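Local coordinates for designed protein 5L6HC3_1 (Synthetic construct, PDB 5IZS), which is a computationally designed helical-hairpin protein that self-assembles into a homotrimer, with modular hydrogen-bond networks between its helices conferring specificity of assembly, at the interface of chains A and B. Residues are numbered along the deposited sequence; one frame, centred on the assembly and turned at random. Chains: chain A/B, Designed protein 5L6HC3_1.

Contact 1: the interface of chains A and B. Residues chain A 15, 18-19, 22; chain B 17, 21, 67, 70, 74.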
# COMPACT_ATOMS: atom_id res chain seq x y z
N ILE A 15 -9.31 9.75 -8.23
CA ILE A 15 -8.50 9.02 -9.21
C ILE A 15 -7.03 9.44 -9.11
O ILE A 15 -6.13 8.60 -9.17
CB ILE A 15 -9.02 9.24 -10.65
CG1 ILE A 15 -10.37 8.55 -10.83
CG2 ILE A 15 -8.02 8.71 -11.67
CD1 ILE A 15 -10.31 7.03 -10.73
N ALA A 18 -5.62 7.86 -5.75
CA ALA A 18 -5.33 6.44 -5.95
C ALA A 18 -3.99 6.22 -6.66
O ALA A 18 -3.28 5.26 -6.36
CB ALA A 18 -6.46 5.79 -6.74
N ARG A 19 -3.66 7.11 -7.58
CA ARG A 19 -2.41 7.04 -8.33
C ARG A 19 -1.21 7.37 -7.45
O ARG A 19 -0.17 6.71 -7.51
CB ARG A 19 -2.45 7.98 -9.54
CG ARG A 19 -3.01 7.35 -10.81
CD ARG A 19 -1.97 6.48 -11.50
NE ARG A 19 -2.57 5.58 -12.48
CZ ARG A 19 -1.88 4.72 -13.22
NH1 ARG A 19 -0.56 4.65 -13.09
NH2 ARG A 19 -2.50 3.93 -14.09
N LEU A 22 -0.67 4.50 -4.91
CA LEU A 22 -0.19 3.33 -5.64
C LEU A 22 1.28 3.47 -5.99
O LEU A 22 2.05 2.51 -5.87
CB LEU A 22 -1.01 3.12 -6.90
CG LEU A 22 -0.64 1.89 -7.72
CD1 LEU A 22 -0.81 0.65 -6.85
CD2 LEU A 22 -1.48 1.81 -8.99
N LEU B 17 -12.32 0.39 -5.94
CA LEU B 17 -10.93 0.69 -6.28
C LEU B 17 -10.02 0.60 -5.06
O LEU B 17 -8.92 0.05 -5.15
CB LEU B 17 -10.84 2.09 -6.90
CG LEU B 17 -9.47 2.42 -7.51
CD1 LEU B 17 -9.11 1.38 -8.55
CD2 LEU B 17 -9.48 3.82 -8.11
N LEU B 21 -6.69 -1.86 -4.46
CA LEU B 21 -5.37 -1.34 -4.12
C LEU B 21 -4.85 -2.01 -2.86
O LEU B 21 -3.66 -2.30 -2.75
CB LEU B 21 -5.42 0.18 -3.95
CG LEU B 21 -5.42 0.96 -5.27
CD1 LEU B 21 -5.20 2.44 -5.03
CD2 LEU B 21 -4.37 0.39 -6.21
N GLU B 67 -2.35 -0.52 -11.81
CA GLU B 67 -2.32 0.67 -12.65
C GLU B 67 -3.43 0.63 -13.69
O GLU B 67 -4.08 1.64 -13.96
CB GLU B 67 -0.95 0.80 -13.33
CG GLU B 67 0.16 1.30 -12.41
CD GLU B 67 1.55 0.97 -12.93
OE1 GLU B 67 1.67 0.08 -13.80
OE2 GLU B 67 2.53 1.60 -12.46
N ILE B 70 -6.94 1.34 -11.95
CA ILE B 70 -7.16 2.77 -11.76
C ILE B 70 -7.52 3.41 -13.09
O ILE B 70 -8.37 4.31 -13.16
CB ILE B 70 -5.91 3.46 -11.16
CG1 ILE B 70 -5.70 2.99 -9.71
CG2 ILE B 70 -6.04 4.98 -11.20
CD1 ILE B 70 -4.50 3.62 -9.05
N LYS B 74 -10.89 5.18 -14.15
CA LYS B 74 -10.85 6.52 -14.74
C LYS B 74 -11.80 6.60 -15.92
O LYS B 74 -12.53 7.58 -16.07
CB LYS B 74 -9.44 6.87 -15.18
CG LYS B 74 -9.34 8.22 -15.87
CD LYS B 74 -8.05 8.93 -15.52
CE LYS B 74 -6.85 8.22 -16.13
NZ LYS B 74 -5.70 8.18 -15.19
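B:Ile70 is the central apolar knob of this helix-packing patch, pressed between A:Ala18, A:Arg19 and A:Leu22. Its CB lies 4.2 Å from NE of A:Arg19. The CG2 branch, anti to the backbone N, tucks under the bent arginine and meets that NE at 3.7 Å. The other branch, CG1, turns towards the CB methyl of A:Ala18, and with chi2 at 180° it sends the tip straight on. That tip, CD1, comes within 3.4 Å of the A:Ala18 carbonyl O and also touches CD2 of A:Leu22, the two side chains lying antiparallel, flank to flank. A:Leu22, its CG anti to the backbone N (chi1 -178°), uses its second methyl, CD1, against CD2 of B:Leu21 at 3.6 Å, the pair crossing nearly at right angles. B:Leu17 CD2 touches the small A:Ala18 methyl from another side. A:Arg19 bends at chi2 and lays its guanidinium across B:Glu67: NH1 sits 3.5 Å from CG, while NH2 lies near the backbone O without a hydrogen-bonding N-H directed at it. The carboxylate atom OE2 of B:Glu67 remains 4.4 Å from A:Arg19 NH1, too far for a salt bridge, though a weak attraction is possible. At the far edge, CG2 of A:Ile15 touches CD of B:Lys74, the two side chains meeting at a slant. The patch sets helix 7-41 of chain A against both helices, 7-41 and 45-81, of the chain B hairpin.

Contact 2: the interface of chains A and B. Residues chain A 29-30, 33, 37; chain B 28, 32, 55-56, 59.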
# COMPACT_ATOMS: atom_id res chain seq x y z
N GLN A 29 7.92 -0.94 -2.46
CA GLN A 29 8.17 -2.33 -2.84
C GLN A 29 9.56 -2.50 -3.45
O GLN A 29 10.29 -3.43 -3.10
CB GLN A 29 7.10 -2.82 -3.82
CG GLN A 29 7.26 -4.26 -4.27
CD GLN A 29 7.07 -5.26 -3.14
OE1 GLN A 29 6.63 -4.91 -2.04
NE2 GLN A 29 7.41 -6.52 -3.40
N GLU A 30 9.92 -1.59 -4.34
CA GLU A 30 11.25 -1.61 -4.95
C GLU A 30 12.34 -1.33 -3.92
O GLU A 30 13.47 -1.76 -4.08
CB GLU A 30 11.33 -0.59 -6.09
CG GLU A 30 10.45 -0.93 -7.27
CD GLU A 30 10.80 -2.28 -7.87
OE1 GLU A 30 11.99 -2.65 -7.87
OE2 GLU A 30 9.87 -2.98 -8.34
N ILE A 33 12.71 -4.83 -2.02
CA ILE A 33 13.43 -5.79 -2.85
C ILE A 33 14.92 -5.45 -2.83
O ILE A 33 15.77 -6.34 -2.75
CB ILE A 33 12.90 -5.78 -4.31
CG1 ILE A 33 11.52 -6.44 -4.38
CG2 ILE A 33 13.87 -6.49 -5.25
CD1 ILE A 33 10.71 -6.02 -5.60
N ARG A 37 18.11 -7.52 -1.39
CA ARG A 37 19.19 -7.84 -2.32
C ARG A 37 20.55 -7.42 -1.77
O ARG A 37 21.51 -8.19 -1.80
CB ARG A 37 18.97 -7.17 -3.67
CG ARG A 37 20.13 -7.43 -4.63
CD ARG A 37 20.03 -6.64 -5.92
NE ARG A 37 18.87 -7.01 -6.72
CZ ARG A 37 17.77 -6.28 -6.82
NH1 ARG A 37 17.69 -5.12 -6.18
NH2 ARG A 37 16.76 -6.70 -7.57
N LEU B 28 1.62 -8.12 -2.25
CA LEU B 28 3.02 -7.72 -2.20
C LEU B 28 3.65 -8.09 -0.86
O LEU B 28 4.82 -8.50 -0.80
CB LEU B 28 3.16 -6.21 -2.46
CG LEU B 28 3.00 -5.77 -3.92
CD1 LEU B 28 2.96 -4.25 -4.02
CD2 LEU B 28 4.12 -6.34 -4.78
N ASN B 32 6.85 -10.30 -0.16
CA ASN B 32 8.00 -9.84 0.60
C ASN B 32 8.36 -10.80 1.73
O ASN B 32 9.53 -11.06 1.99
CB ASN B 32 7.74 -8.44 1.17
CG ASN B 32 7.72 -7.36 0.10
OD1 ASN B 32 8.31 -7.51 -0.97
ND2 ASN B 32 7.04 -6.25 0.39
N VAL B 55 10.49 -12.54 -7.46
CA VAL B 55 9.64 -11.69 -6.64
C VAL B 55 9.50 -10.30 -7.26
O VAL B 55 8.43 -9.68 -7.19
CB VAL B 55 10.20 -11.58 -5.20
CG1 VAL B 55 9.59 -10.40 -4.45
CG2 VAL B 55 9.97 -12.87 -4.44
N LYS B 56 10.57 -9.83 -7.89
CA LYS B 56 10.59 -8.51 -8.51
C LYS B 56 9.64 -8.39 -9.69
O LYS B 56 8.84 -7.45 -9.77
CB LYS B 56 12.00 -8.15 -8.96
CG LYS B 56 12.09 -6.78 -9.62
CD LYS B 56 13.43 -6.55 -10.32
CE LYS B 56 13.55 -5.10 -10.77
NZ LYS B 56 14.51 -4.90 -11.89
N SER B 59 6.20 -8.63 -8.54
CA SER B 59 5.80 -7.35 -7.95
C SER B 59 5.36 -6.35 -9.02
O SER B 59 4.42 -5.59 -8.80
CB SER B 59 6.94 -6.76 -7.13
OG SER B 59 7.07 -7.43 -5.88
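A polar, hydrogen-bonded helix-helix interface joins two subunits here, very likely one of the hydrogen-bond networks designed to give the homo-oligomer its specificity. A:Gln29 is the hub. Its CG is anti to the backbone N (chi1 -179°) and the chain bends at chi2, bringing its amide tip to tip with that of B:Asn32, the two planes 15° apart. The amides pair reciprocally. B:Asn32 ND2 donates to A:Gln29 OE1 at 2.8 Å, in the carbonyl plane and on a lone pair. In return A:Gln29 NE2 donates to B:Asn32 OD1 at 2.8 Å, but from above that carbonyl's plane and along a less straight path. The same NE2 gives a further bond to the hydroxyl OG of B:Ser59 at 2.7 Å. B:Ser59 OG in turn donates to the backbone O of B:Val55 at 2.9 Å, which uses the hydroxyl hydrogen, so that OG acts as acceptor towards the glutamine. Apolar cover comes from CD2 of B:Leu28, 3.5 Å from A:Gln29 CD, and from CD1 of A:Ile33, which rests against CA of B:Lys56. The glutamine on helix 7-41 of chain A thus bridges B:Asn32 on helix 7-41 and B:Ser59 on helix 45-81 of chain B.

Contact 3: the interface of chains A and B. Residues chain A 33, 36-37, 40-41; chain B 35, 39, 45, 48, 52.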
# COMPACT_ATOMS: atom_id res chain seq x y z
N ILE A 33 12.71 -4.83 -2.02
CA ILE A 33 13.43 -5.79 -2.85
C ILE A 33 14.92 -5.45 -2.83
O ILE A 33 15.77 -6.34 -2.75
CB ILE A 33 12.90 -5.78 -4.31
CG1 ILE A 33 11.52 -6.44 -4.38
CG2 ILE A 33 13.87 -6.49 -5.25
CD1 ILE A 33 10.71 -6.02 -5.60
N VAL A 36 16.62 -6.26 0.63
CA VAL A 36 16.86 -7.69 0.70
C VAL A 36 18.03 -8.11 -0.20
O VAL A 36 18.84 -8.96 0.19
CB VAL A 36 15.60 -8.49 0.31
CG1 VAL A 36 15.93 -9.96 0.10
CG2 VAL A 36 14.54 -8.32 1.39
N ARG A 37 18.11 -7.52 -1.39
CA ARG A 37 19.19 -7.84 -2.32
C ARG A 37 20.55 -7.42 -1.77
O ARG A 37 21.51 -8.19 -1.80
CB ARG A 37 18.97 -7.17 -3.67
CG ARG A 37 20.13 -7.43 -4.63
CD ARG A 37 20.03 -6.64 -5.92
NE ARG A 37 18.87 -7.01 -6.72
CZ ARG A 37 17.77 -6.28 -6.82
NH1 ARG A 37 17.69 -5.12 -6.18
NH2 ARG A 37 16.76 -6.70 -7.57
N SER A 40 21.66 -9.51 1.30
CA SER A 40 22.14 -10.82 0.89
C SER A 40 23.56 -10.73 0.35
O SER A 40 24.34 -11.69 0.44
CB SER A 40 21.22 -11.43 -0.17
OG SER A 40 21.57 -10.97 -1.46
N GLU A 41 23.90 -9.58 -0.21
CA GLU A 41 25.20 -9.35 -0.83
C GLU A 41 26.28 -9.02 0.21
O GLU A 41 27.45 -9.34 0.02
CB GLU A 41 25.11 -8.23 -1.87
CG GLU A 41 24.53 -8.67 -3.21
CD GLU A 41 23.92 -7.53 -4.01
OE1 GLU A 41 23.99 -6.37 -3.56
OE2 GLU A 41 23.35 -7.79 -5.10
N LEU B 35 9.93 -13.88 0.18
CA LEU B 35 11.28 -13.57 -0.29
C LEU B 35 12.31 -13.60 0.85
O LEU B 35 13.41 -14.13 0.69
CB LEU B 35 11.30 -12.20 -0.98
CG LEU B 35 12.66 -11.69 -1.47
CD1 LEU B 35 13.27 -12.69 -2.45
CD2 LEU B 35 12.53 -10.31 -2.11
N THR B 39 15.35 -16.43 1.44
CA THR B 39 16.71 -15.89 1.49
C THR B 39 17.44 -16.33 2.76
O THR B 39 18.63 -16.63 2.73
CB THR B 39 16.71 -14.35 1.39
OG1 THR B 39 16.09 -13.94 0.17
CG2 THR B 39 18.15 -13.82 1.43
N GLU B 45 24.23 -17.52 -3.46
CA GLU B 45 23.78 -16.20 -3.90
C GLU B 45 23.14 -16.23 -5.29
O GLU B 45 22.26 -15.41 -5.57
CB GLU B 45 24.95 -15.22 -3.89
CG GLU B 45 24.55 -13.76 -4.08
CD GLU B 45 23.67 -13.24 -2.95
OE1 GLU B 45 23.69 -13.84 -1.85
OE2 GLU B 45 22.97 -12.24 -3.16
N ILE B 48 19.70 -17.22 -4.63
CA ILE B 48 19.08 -16.11 -3.92
C ILE B 48 18.72 -14.98 -4.89
O ILE B 48 17.64 -14.40 -4.79
CB ILE B 48 20.01 -15.58 -2.81
CG1 ILE B 48 19.94 -16.50 -1.59
CG2 ILE B 48 19.62 -14.17 -2.40
CD1 ILE B 48 21.04 -16.27 -0.59
N ILE B 52 15.04 -13.34 -5.79
CA ILE B 52 14.89 -11.89 -5.81
C ILE B 52 14.38 -11.39 -7.17
O ILE B 52 13.51 -10.52 -7.23
CB ILE B 52 16.23 -11.21 -5.48
CG1 ILE B 52 16.61 -11.46 -4.02
CG2 ILE B 52 16.16 -9.71 -5.75
CD1 ILE B 52 17.99 -10.99 -3.67
O HOH W 1 23.76 -14.36 1.04
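The guanidinium of A:Arg37 carries the CG2 methyl of B:Ile52 over one face, displaced towards the NE and NH2 side, with NH2 at 3.6 Å. The arginine gets there by an extended start, CG anti to the backbone N (chi1 176°), and a bend at chi3. CD1 of the same isoleucine reaches the base of the arginine, 3.6 Å from its CA; the isoleucine thus lies slantwise along the arginine side chain, from its base to its guanidinium. A second flat group, the B:Glu45 carboxylate, is gripped at its edge: OE2 accepts through its syn lone pair from A:Ser40 OG at 2.5 Å, while OE1 contacts water 1 at 2.9 Å, and that water also contacts the A:Ser40 backbone O. The serine hydroxyl sits in the crowded position between backbone N and carbonyl carbon (chi1 84°), where it can also bond to A:Arg37 O at 2.8 Å; a lone hydroxyl hydrogen would probably be shared between, or alternate between, the two acceptors. A:Glu41 turns its carboxylate 55° to that of B:Glu45, a nearby like charge that might raise the latter's pKa. An alanine in place of B:Glu45 would remove the carboxylate that takes the serine bond and the water link, and would probably loosen this end of the interface. Beneath, A:Val36 CG1 packs on CG of B:Leu35 and on B:Thr39, whose hydroxyl OG1 donates back to the B:Leu35 carbonyl O at 2.7 Å.

Helix 7-41 of chain A runs through all three contacts and meets both helices of chain B in each. Contact 1 lies towards the hairpin's open, terminal end, its C-alpha centre about 20 Å from that of contact 2 and about 30 Å from that of contact 3. Contacts 2 and 3 are about 10 Å apart and share A:Ile33 and A:Arg37, contact 3 lying near the turn between the helices. Mainly apolar packing at contact 1 gives way to a hydrogen-bonded cluster at contact 2 and a mixed end at contact 3, probably combining stability with register; each boundary of the trimer repeats the pattern.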